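Local coordinates for protein cytochrome P450 (CYP102L1) (Mycobacterium phage Adler, PDB 6N6Q) that binds heme and, as a virus-encoded cytochrome P450, probably carries out monooxygenase-type oxidations, at residues R214-H217 and A218-K222. Sequence-based numbering, arbitrary orientation.
Sequences RRLH and AADKK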
ATOM      1  N   ARG A 214      18.168  12.288 -18.475  1.00 61.71           N
ATOM      2  CA  ARG A 214      18.981  11.097 -18.239  1.00 63.71           C
ATOM      3  C   ARG A 214      20.117  11.392 -17.267  1.00 62.62           C
ATOM      4  O   ARG A 214      20.467  10.549 -16.432  1.00 58.39           O
ATOM      5  CB  ARG A 214      19.515  10.558 -19.570  1.00 60.62           C
ATOM      6  CG  ARG A 214      20.802   9.732 -19.490  1.00 62.29           C
ATOM      7  CD  ARG A 214      20.629   8.405 -18.750  1.00 59.02           C
ATOM      8  NE  ARG A 214      19.563   7.576 -19.302  1.00 78.29           N
ATOM      9  CZ  ARG A 214      19.323   6.324 -18.924  1.00 76.50           C
ATOM     10  NH1 ARG A 214      20.081   5.751 -17.997  1.00 72.57           N
ATOM     11  NH2 ARG A 214      18.329   5.641 -19.473  1.00 74.09           N
ATOM     12  N   ARG A 215      20.695  12.592 -17.345  1.00 58.61           N
ATOM     13  CA  ARG A 215      21.766  12.946 -16.421  1.00 60.59           C
ATOM     14  C   ARG A 215      21.230  13.141 -15.007  1.00 53.69           C
ATOM     15  O   ARG A 215      21.885  12.759 -14.031  1.00 51.53           O
ATOM     16  CB  ARG A 215      22.483  14.202 -16.910  1.00 63.36           C
ATOM     17  CG  ARG A 215      23.933  14.297 -16.470  1.00 79.18           C
ATOM     18  CD  ARG A 215      24.706  15.281 -17.335  1.00 80.97           C
ATOM     19  NE  ARG A 215      24.663  14.912 -18.748  1.00 75.63           N
ATOM     20  CZ  ARG A 215      25.361  15.521 -19.702  1.00 91.54           C
ATOM     21  NH1 ARG A 215      25.262  15.120 -20.962  1.00 85.86           N
ATOM     22  NH2 ARG A 215      26.162  16.531 -19.397  1.00 98.33           N
ATOM     23  N   LEU A 216      20.038  13.731 -14.879  1.00 52.40           N
ATOM     24  CA  LEU A 216      19.425  13.871 -13.562  1.00 54.68           C
ATOM     25  C   LEU A 216      19.083  12.510 -12.967  1.00 54.46           C
ATOM     26  O   LEU A 216      19.178  12.314 -11.750  1.00 52.93           O
ATOM     27  CB  LEU A 216      18.175  14.749 -13.658  1.00 54.48           C
ATOM     28  CG  LEU A 216      17.370  14.983 -12.378  1.00 54.46           C
ATOM     29  CD1 LEU A 216      18.233  15.628 -11.308  1.00 57.97           C
ATOM     30  CD2 LEU A 216      16.143  15.838 -12.666  1.00 47.46           C
ATOM     31  N   HIS A 217      18.683  11.556 -13.813  1.00 52.67           N
ATOM     32  CA  HIS A 217      18.400  10.206 -13.337  1.00 54.27           C
ATOM     33  C   HIS A 217      19.671   9.506 -12.867  1.00 51.69           C
ATOM     34  O   HIS A 217      19.671   8.838 -11.826  1.00 55.65           O
ATOM     35  CB  HIS A 217      17.710   9.403 -14.441  1.00 56.60           C
ATOM     36  CG  HIS A 217      18.089   7.956 -14.468  1.00 52.72           C
ATOM     37  ND1 HIS A 217      17.532   7.021 -13.624  1.00 48.15           N
ATOM     38  CD2 HIS A 217      18.969   7.281 -15.246  1.00 54.51           C
ATOM     39  CE1 HIS A 217      18.051   5.833 -13.879  1.00 51.35           C
ATOM     40  NE2 HIS A 217      18.927   5.965 -14.859  1.00 55.16           N
ATOM     41  N   ALA A 218      20.764   9.649 -13.621  1.00 51.80           N
ATOM     42  CA  ALA A 218      22.037   9.076 -13.193  1.00 56.32           C
ATOM     43  C   ALA A 218      22.475   9.654 -11.854  1.00 48.07           C
ATOM     44  O   ALA A 218      22.962   8.923 -10.983  1.00 48.21           O
ATOM     45  CB  ALA A 218      23.108   9.314 -14.257  1.00 40.09           C
ATOM     46  N   ALA A 219      22.299  10.964 -11.668  1.00 47.06           N
ATOM     47  CA  ALA A 219      22.659  11.585 -10.397  1.00 45.40           C
ATOM     48  C   ALA A 219      21.720  11.143  -9.281  1.00 50.47           C
ATOM     49  O   ALA A 219      22.167  10.872  -8.160  1.00 56.91           O
ATOM     50  CB  ALA A 219      22.651  13.107 -10.535  1.00 50.97           C
ATOM     51  N   ASP A 220      20.417  11.066  -9.566  1.00 48.83           N
ATOM     52  CA  ASP A 220      19.464  10.629  -8.550  1.00 46.23           C
ATOM     53  C   ASP A 220      19.708   9.183  -8.144  1.00 46.92           C
ATOM     54  O   ASP A 220      19.609   8.841  -6.960  1.00 45.27           O
ATOM     55  CB  ASP A 220      18.033  10.807  -9.057  1.00 51.02           C
ATOM     56  CG  ASP A 220      17.553  12.242  -8.958  1.00 59.04           C
ATOM     57  OD1 ASP A 220      18.291  13.080  -8.397  1.00 56.43           O
ATOM     58  OD2 ASP A 220      16.436  12.529  -9.439  1.00 53.55           O
ATOM     59  N   LYS A 221      20.033   8.320  -9.110  1.00 51.53           N
ATOM     60  CA  LYS A 221      20.265   6.913  -8.801  1.00 54.50           C
ATOM     61  C   LYS A 221      21.465   6.743  -7.874  1.00 55.69           C
ATOM     62  O   LYS A 221      21.398   6.007  -6.881  1.00 52.25           O
ATOM     63  CB  LYS A 221      20.458   6.123 -10.096  1.00 52.94           C
ATOM     64  CG  LYS A 221      20.374   4.617  -9.929  1.00 49.90           C
ATOM     65  CD  LYS A 221      20.457   3.908 -11.274  1.00 56.11           C
ATOM     66  CE  LYS A 221      20.272   2.404 -11.123  1.00 63.55           C
ATOM     67  NZ  LYS A 221      20.242   1.714 -12.442  1.00 71.05           N
ATOM     68  N   LYS A 222      22.573   7.425  -8.179  1.00 47.96           N
ATOM     69  CA  LYS A 222      23.744   7.361  -7.309  1.00 50.42           C
ATOM     70  C   LYS A 222      23.451   7.960  -5.941  1.00 47.97           C
ATOM     71  O   LYS A 222      23.887   7.425  -4.915  1.00 48.36           O
ATOM     72  CB  LYS A 222      24.929   8.079  -7.955  1.00 51.47           C
ATOM     73  CG  LYS A 222      25.526   7.368  -9.158  1.00 66.38           C
ATOM     74  CD  LYS A 222      26.753   8.113  -9.668  1.00 75.51           C
ATOM     75  CE  LYS A 222      27.336   7.458 -10.911  1.00 76.88           C
ATOM     76  NZ  LYS A 222      28.505   8.219 -11.439  1.00 84.66           N
TER
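Leu216 sends CG anti to its own backbone N (chi1 178°), whereas Asp220, one turn on, keeps CG beside its backbone N (chi1 -79°); these two choices bring the leucine branch and the carboxylate together on one flank of the helix. CD1 of Leu216 lies 3.9 Å from OD1 of Asp220, and CG of Leu216 is equally near OD2, a contact of van der Waals kind in which the isobutyl group slants across the acid. The carboxylate is also close to the backbone, its CG 3.2 Å from O of Leu216, the same oxygen that accepts the N-H of Asp220 at 2.8 Å. A second pair, also four residues apart, is His217 and Lys221, whose side chains run alongside each other in the same direction. The lysine is fully extended, and its CD approaches CE1 of the imidazole to 4.0 Å. Lys221 NZ ends 5.1 Å from His217 NE2. Beneath both pairs run i to i+4 alpha-helical hydrogen bonds, among them Lys221 N to His217 O at 2.8 Å. Ala218 and Ala219 carry just methyl groups, that of Ala218 resting 3.6 Å from O of Arg214. Residues 214-222 form roughly two and a half turns near the start of helix 212-237, which packs against helix 183-196: there Arg190 forms a salt bridge with OD1 of Asp220, Glu191 accepts a hydrogen bond from ND1 of His217, and Tyr194 stacks on the imidazole, while Arg214 pairs with Glu206 of the short helix 206-209.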